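Local coordinates for protein tyrosine--tRNA ligase (Archaeoglobus fulgidus, PDB 2CYB) that probably attaches tyrosine to its cognate tRNA in two steps, activating the amino acid with ATP to Tyr-AMP and then transferring it to the tRNA acceptor end, at residues A[68-73]-A[95-100]; A[74-79]-A[84-89]. All coordinates share one frame; numbering follows the deposited sequence.

In the fold
Both contacts lie in the Rossmann-fold catalytic part of this class I synthetase, on the same side of the chain's centre, with their own centres about 13 Å apart. Contact 1 joins the end of strand 65-70 to the C-terminal part of helix 83-99; contact 2 pairs helix 72-77 with the N-terminal part of the same long helix. Both segments of contact 2 fall, in chain order, between the two segments of contact 1. The contacts touch where Asp72 CB meets Ile86 CG2 at 3.5 Å. The strand end and the short helix reach the bound tyrosine, while the long helix packs on both, through Phe97 at one end and Ile86 at the other.

Contact 1. Residues A[68-73]-A[95-100]; sequences VLLADI and KVFIAL. With TYR (tyrosine), chain C.
Val68 and Leu70 meet Phe97 in a small, wholly apolar strand-to-helix contact, which packs the helix of a beta-alpha-beta crossover of the Rossmann fold on its first strand: helix 83-99 lies in the chain between the parallel neighbours 65-70 and 108-111. All three residues are buried, and the two segments together bury 95 Å². Phe97 is the one residue of 95-100 that touches 68-73. The nearest approach is 4.1 Å, between Leu70 CD2 and Phe97 CE2, with the methyl at the ring edge and close to its plane. Val68 CG1 approaches obliquely, 4.3 Å from the neighbouring ring atom, Phe97 CD2. These separations indicate ordinary van der Waals packing. Phe97 reaches the strand because its CG stands opposite its own carbonyl carbon (chi1 -72°), and Leu70, whose CB is not aimed at the helix, brings its branch end nearer; the two side chains run past each other in opposite directions.

Leu69, between the two contact residues, serves the substrate instead. Its CD2 lies 3.3 Å from OH of the bound tyrosine, and CB of Ala71 sits 3.7 Å from ligand CD1. Leu69 and the turn residue Ala71 thus line the ligand ring, while Val68 and Leu70 pack on Phe97. Ala71 is the centre of an inverse gamma turn, with Asp72 N bonded to Leu70 O at 3.0 Å, and it also occupies the N-cap position of helix 72-77. The chain thus passes from strand to helix within a single residue.

Within the sheet, strand 65-70 runs between the parallel strands 34-39 and 108-111, to which Leu69 and Val68 respectively are hydrogen-bonded through their backbones. The Phe97 ring also meets that of Tyr39 and touches Phe109, while Ala99 and Leu100 pack on helix 297-319.

Contact 2. Residues A[74-79]-A[84-89]; sequences HAYLNE and EEIAEV. With TYR (tyrosine), chain C.
Ile86 points its CD1 methyl into the backbone of helix 72-77 between Ala75 and Tyr76, and the rest of the contact is organised around that one branch. The methyl lies 3.4 Å from Tyr76 N and 3.8 Å from Ala75 C, which places it against the peptide link itself. It also meets two side-chain carbons, Ala75 CB at 3.9 Å and Tyr76 CB at 3.8 Å. CG2, the other branch from CB of Ile86, rests 4.0 Å from Ala75 CB. An extended CG1 arm (chi2 169°) carries CD1 this far, and the small Ala75 side chain, itself directed at the opposing helix, lets the backbones come close: the Ala75 and Ile86 CA atoms are 7.2 Å apart.

Tyr76 turns its phenol along the flank of the contact. With CG opposite the backbone N (chi1 180°), the ring offers its edge to Ile86 CD1, while the ring of Phe83 stacks on it. His74 leads away from the long helix toward the ligand. Its imidazole lies over CE1 of the bound tyrosine, which stands 3.5 Å above the imidazole plane, over the ring centre; Tyr158 meets the imidazole edge-to-face.

A Schellman motif ends helix 72-77, with Glu79 at positive phi as its C-prime residue and Glu79 N bonded to Tyr76 O at 3.1 Å. The same residue's OE2 forms salt bridges with Arg146 and Arg147. Tyr76 packs on Lys127 and Leu77 on Leu126, both of the second subunit.

Chemically, segments 74-79 and 84-89 meet through apolar contacts, a methyl fitted against peptide atoms. Phe83 of the same long helix adds its stack on Tyr76, whereas His74 and Glu79 turn to the ligand and to arginines.

Contact 1. Residues A[68-73]-A[95-100]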
# COMPACT_ATOMS: atom_id res chain seq x y z
N VAL A 68 -0.63 -12.89 21.26
CA VAL A 68 0.25 -13.44 20.24
C VAL A 68 -0.48 -13.23 18.93
O VAL A 68 -1.56 -13.79 18.72
CB VAL A 68 0.50 -14.95 20.42
CG1 VAL A 68 1.30 -15.49 19.23
CG2 VAL A 68 1.26 -15.20 21.71
N LEU A 69 0.10 -12.42 18.06
CA LEU A 69 -0.52 -12.16 16.76
C LEU A 69 0.02 -13.08 15.68
O LEU A 69 1.22 -13.05 15.37
CB LEU A 69 -0.30 -10.70 16.34
CG LEU A 69 -0.74 -10.35 14.91
CD1 LEU A 69 -2.25 -10.50 14.78
CD2 LEU A 69 -0.31 -8.93 14.58
N LEU A 70 -0.86 -13.91 15.14
CA LEU A 70 -0.50 -14.79 14.04
C LEU A 70 -0.83 -13.87 12.86
O LEU A 70 -1.97 -13.76 12.44
CB LEU A 70 -1.39 -16.03 14.06
CG LEU A 70 -1.21 -16.90 15.31
CD1 LEU A 70 -2.38 -17.86 15.48
CD2 LEU A 70 0.09 -17.68 15.21
N ALA A 71 0.19 -13.18 12.37
CA ALA A 71 0.02 -12.21 11.29
C ALA A 71 -0.08 -12.82 9.90
O ALA A 71 0.84 -12.72 9.10
CB ALA A 71 1.19 -11.20 11.33
N ASP A 72 -1.23 -13.44 9.60
CA ASP A 72 -1.41 -14.09 8.31
C ASP A 72 -1.39 -13.15 7.11
O ASP A 72 -0.84 -13.49 6.07
CB ASP A 72 -2.70 -14.93 8.29
CG ASP A 72 -3.93 -14.15 8.73
OD1 ASP A 72 -5.05 -14.66 8.52
OD2 ASP A 72 -3.80 -13.04 9.29
N ILE A 73 -1.99 -11.97 7.25
CA ILE A 73 -1.98 -11.02 6.14
C ILE A 73 -0.54 -10.54 5.90
O ILE A 73 -0.12 -10.41 4.76
CB ILE A 73 -2.87 -9.80 6.44
CG1 ILE A 73 -4.31 -10.26 6.70
CG2 ILE A 73 -2.82 -8.82 5.27
CD1 ILE A 73 -4.92 -11.06 5.58
N LYS A 95 -0.53 -24.10 17.77
CA LYS A 95 -0.31 -25.33 18.53
C LYS A 95 1.08 -25.35 19.14
O LYS A 95 1.26 -25.69 20.32
CB LYS A 95 -0.48 -26.55 17.63
CG LYS A 95 -1.89 -26.74 17.09
CD LYS A 95 -1.98 -28.00 16.26
CE LYS A 95 -3.40 -28.26 15.79
NZ LYS A 95 -3.51 -29.54 15.04
N VAL A 96 2.08 -24.98 18.35
CA VAL A 96 3.46 -24.97 18.82
C VAL A 96 3.66 -23.97 19.94
O VAL A 96 4.22 -24.31 20.99
CB VAL A 96 4.44 -24.66 17.68
CG1 VAL A 96 5.87 -24.61 18.21
CG2 VAL A 96 4.32 -25.71 16.59
N PHE A 97 3.21 -22.73 19.74
CA PHE A 97 3.37 -21.71 20.76
C PHE A 97 2.75 -22.15 22.08
O PHE A 97 3.29 -21.86 23.15
CB PHE A 97 2.76 -20.38 20.30
CG PHE A 97 3.55 -19.69 19.21
CD1 PHE A 97 4.92 -19.49 19.37
CD2 PHE A 97 2.93 -19.24 18.05
CE1 PHE A 97 5.67 -18.84 18.37
CE2 PHE A 97 3.67 -18.60 17.06
CZ PHE A 97 5.04 -18.40 17.22
N ILE A 98 1.62 -22.85 22.00
CA ILE A 98 0.96 -23.35 23.20
C ILE A 98 1.87 -24.40 23.83
O ILE A 98 2.19 -24.35 25.02
CB ILE A 98 -0.40 -24.00 22.87
CG1 ILE A 98 -1.36 -22.94 22.32
CG2 ILE A 98 -0.99 -24.66 24.12
CD1 ILE A 98 -2.69 -23.50 21.88
N ALA A 99 2.30 -25.35 23.00
CA ALA A 99 3.17 -26.43 23.43
C ALA A 99 4.49 -25.93 24.02
O ALA A 99 5.10 -26.61 24.84
CB ALA A 99 3.45 -27.36 22.26
N LEU A 100 4.93 -24.74 23.61
CA LEU A 100 6.17 -24.17 24.13
C LEU A 100 5.97 -23.49 25.48
O LEU A 100 6.93 -23.05 26.11
CB LEU A 100 6.75 -23.16 23.14
CG LEU A 100 7.35 -23.72 21.85
CD1 LEU A 100 7.81 -22.56 20.97
CD2 LEU A 100 8.52 -24.64 22.17
N TYR C . 7.50 -8.03 11.31
CA TYR C . 7.53 -9.22 12.19
C TYR C . 8.65 -10.17 11.79
O TYR C . 8.79 -11.22 12.45
CB TYR C . 6.17 -9.93 12.14
CG TYR C . 5.07 -9.04 12.66
CD1 TYR C . 3.95 -8.74 11.87
CD2 TYR C . 5.14 -8.49 13.94
CE1 TYR C . 2.93 -7.91 12.36
CE2 TYR C . 4.14 -7.67 14.44
CZ TYR C . 3.04 -7.39 13.65
OH TYR C . 2.04 -6.59 14.16
OXT TYR C . 9.39 -9.86 10.83

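Contact 2. Residues A[74-79]-A[84-89]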
# COMPACT_ATOMS: atom_id res chain seq x y z
N HIS A 74 0.20 -10.29 6.98
CA HIS A 74 1.59 -9.86 6.82
C HIS A 74 2.40 -10.91 6.07
O HIS A 74 3.21 -10.58 5.19
CB HIS A 74 2.24 -9.58 8.18
CG HIS A 74 1.88 -8.24 8.74
ND1 HIS A 74 0.69 -8.00 9.40
CD2 HIS A 74 2.54 -7.06 8.70
CE1 HIS A 74 0.64 -6.73 9.74
NE2 HIS A 74 1.74 -6.13 9.33
N ALA A 75 2.19 -12.18 6.42
CA ALA A 75 2.87 -13.29 5.77
C ALA A 75 2.54 -13.27 4.28
O ALA A 75 3.41 -13.51 3.43
CB ALA A 75 2.43 -14.61 6.40
N TYR A 76 1.29 -12.97 3.96
CA TYR A 76 0.88 -12.91 2.57
C TYR A 76 1.60 -11.78 1.84
O TYR A 76 2.12 -11.95 0.75
CB TYR A 76 -0.62 -12.68 2.46
CG TYR A 76 -1.09 -12.61 1.03
CD1 TYR A 76 -1.31 -13.78 0.29
CD2 TYR A 76 -1.30 -11.39 0.41
CE1 TYR A 76 -1.73 -13.72 -1.03
CE2 TYR A 76 -1.72 -11.31 -0.92
CZ TYR A 76 -1.94 -12.49 -1.63
OH TYR A 76 -2.37 -12.43 -2.93
N LEU A 77 1.61 -10.60 2.47
CA LEU A 77 2.25 -9.43 1.88
C LEU A 77 3.74 -9.62 1.69
O LEU A 77 4.35 -9.01 0.80
CB LEU A 77 2.05 -8.22 2.79
CG LEU A 77 0.64 -7.72 3.05
CD1 LEU A 77 0.73 -6.57 4.06
CD2 LEU A 77 -0.00 -7.27 1.74
N ASN A 78 4.33 -10.45 2.53
CA ASN A 78 5.77 -10.70 2.49
C ASN A 78 6.10 -11.97 1.69
O ASN A 78 7.12 -12.62 1.92
CB ASN A 78 6.33 -10.80 3.92
CG ASN A 78 7.79 -10.36 4.02
OD1 ASN A 78 8.41 -10.45 5.09
ND2 ASN A 78 8.35 -9.89 2.91
N GLU A 79 5.21 -12.30 0.76
CA GLU A 79 5.37 -13.44 -0.15
C GLU A 79 5.62 -14.81 0.48
O GLU A 79 6.47 -15.57 0.01
CB GLU A 79 6.50 -13.12 -1.13
CG GLU A 79 6.51 -11.67 -1.61
CD GLU A 79 7.65 -11.37 -2.57
OE1 GLU A 79 7.54 -11.74 -3.76
OE2 GLU A 79 8.67 -10.79 -2.14
N GLU A 84 -4.50 -19.75 1.66
CA GLU A 84 -4.80 -21.09 2.15
C GLU A 84 -3.62 -21.72 2.87
O GLU A 84 -3.76 -22.25 3.98
CB GLU A 84 -5.22 -22.01 1.00
CG GLU A 84 -6.66 -21.85 0.55
CD GLU A 84 -7.16 -23.04 -0.25
OE1 GLU A 84 -8.32 -23.00 -0.72
OE2 GLU A 84 -6.40 -24.02 -0.40
N GLU A 85 -2.45 -21.67 2.24
CA GLU A 85 -1.25 -22.23 2.83
C GLU A 85 -0.93 -21.54 4.16
O GLU A 85 -0.59 -22.19 5.14
CB GLU A 85 -0.08 -22.08 1.87
CG GLU A 85 -0.33 -22.69 0.51
CD GLU A 85 0.80 -22.45 -0.46
OE1 GLU A 85 1.26 -21.29 -0.56
OE2 GLU A 85 1.22 -23.41 -1.14
N ILE A 86 -1.07 -20.21 4.17
CA ILE A 86 -0.78 -19.44 5.38
C ILE A 86 -1.77 -19.75 6.51
O ILE A 86 -1.39 -19.76 7.68
CB ILE A 86 -0.79 -17.93 5.06
CG1 ILE A 86 0.38 -17.62 4.12
CG2 ILE A 86 -0.71 -17.11 6.35
CD1 ILE A 86 0.35 -16.22 3.52
N ALA A 87 -3.02 -19.99 6.15
CA ALA A 87 -4.04 -20.30 7.16
C ALA A 87 -3.67 -21.59 7.90
O ALA A 87 -3.84 -21.68 9.12
CB ALA A 87 -5.40 -20.45 6.50
N GLU A 88 -3.18 -22.57 7.15
CA GLU A 88 -2.79 -23.86 7.71
C GLU A 88 -1.56 -23.75 8.61
O GLU A 88 -1.51 -24.35 9.67
CB GLU A 88 -2.51 -24.87 6.59
CG GLU A 88 -3.75 -25.54 6.02
CD GLU A 88 -4.37 -26.54 7.00
OE1 GLU A 88 -4.79 -26.12 8.10
OE2 GLU A 88 -4.45 -27.73 6.65
N VAL A 89 -0.57 -22.98 8.17
CA VAL A 89 0.63 -22.80 8.97
C VAL A 89 0.28 -22.04 10.25
O VAL A 89 0.86 -22.30 11.32
CB VAL A 89 1.72 -22.01 8.21
CG1 VAL A 89 2.94 -21.81 9.09
CG2 VAL A 89 2.10 -22.75 6.94
N TYR C . 7.50 -8.03 11.31
CA TYR C . 7.53 -9.22 12.19
C TYR C . 8.65 -10.17 11.79
O TYR C . 8.79 -11.22 12.45
CB TYR C . 6.17 -9.93 12.14
CG TYR C . 5.07 -9.04 12.66
CD1 TYR C . 3.95 -8.74 11.87
CD2 TYR C . 5.14 -8.49 13.94
CE1 TYR C . 2.93 -7.91 12.36
CE2 TYR C . 4.14 -7.67 14.44
CZ TYR C . 3.04 -7.39 13.65
OH TYR C . 2.04 -6.59 14.16
OXT TYR C . 9.39 -9.86 10.83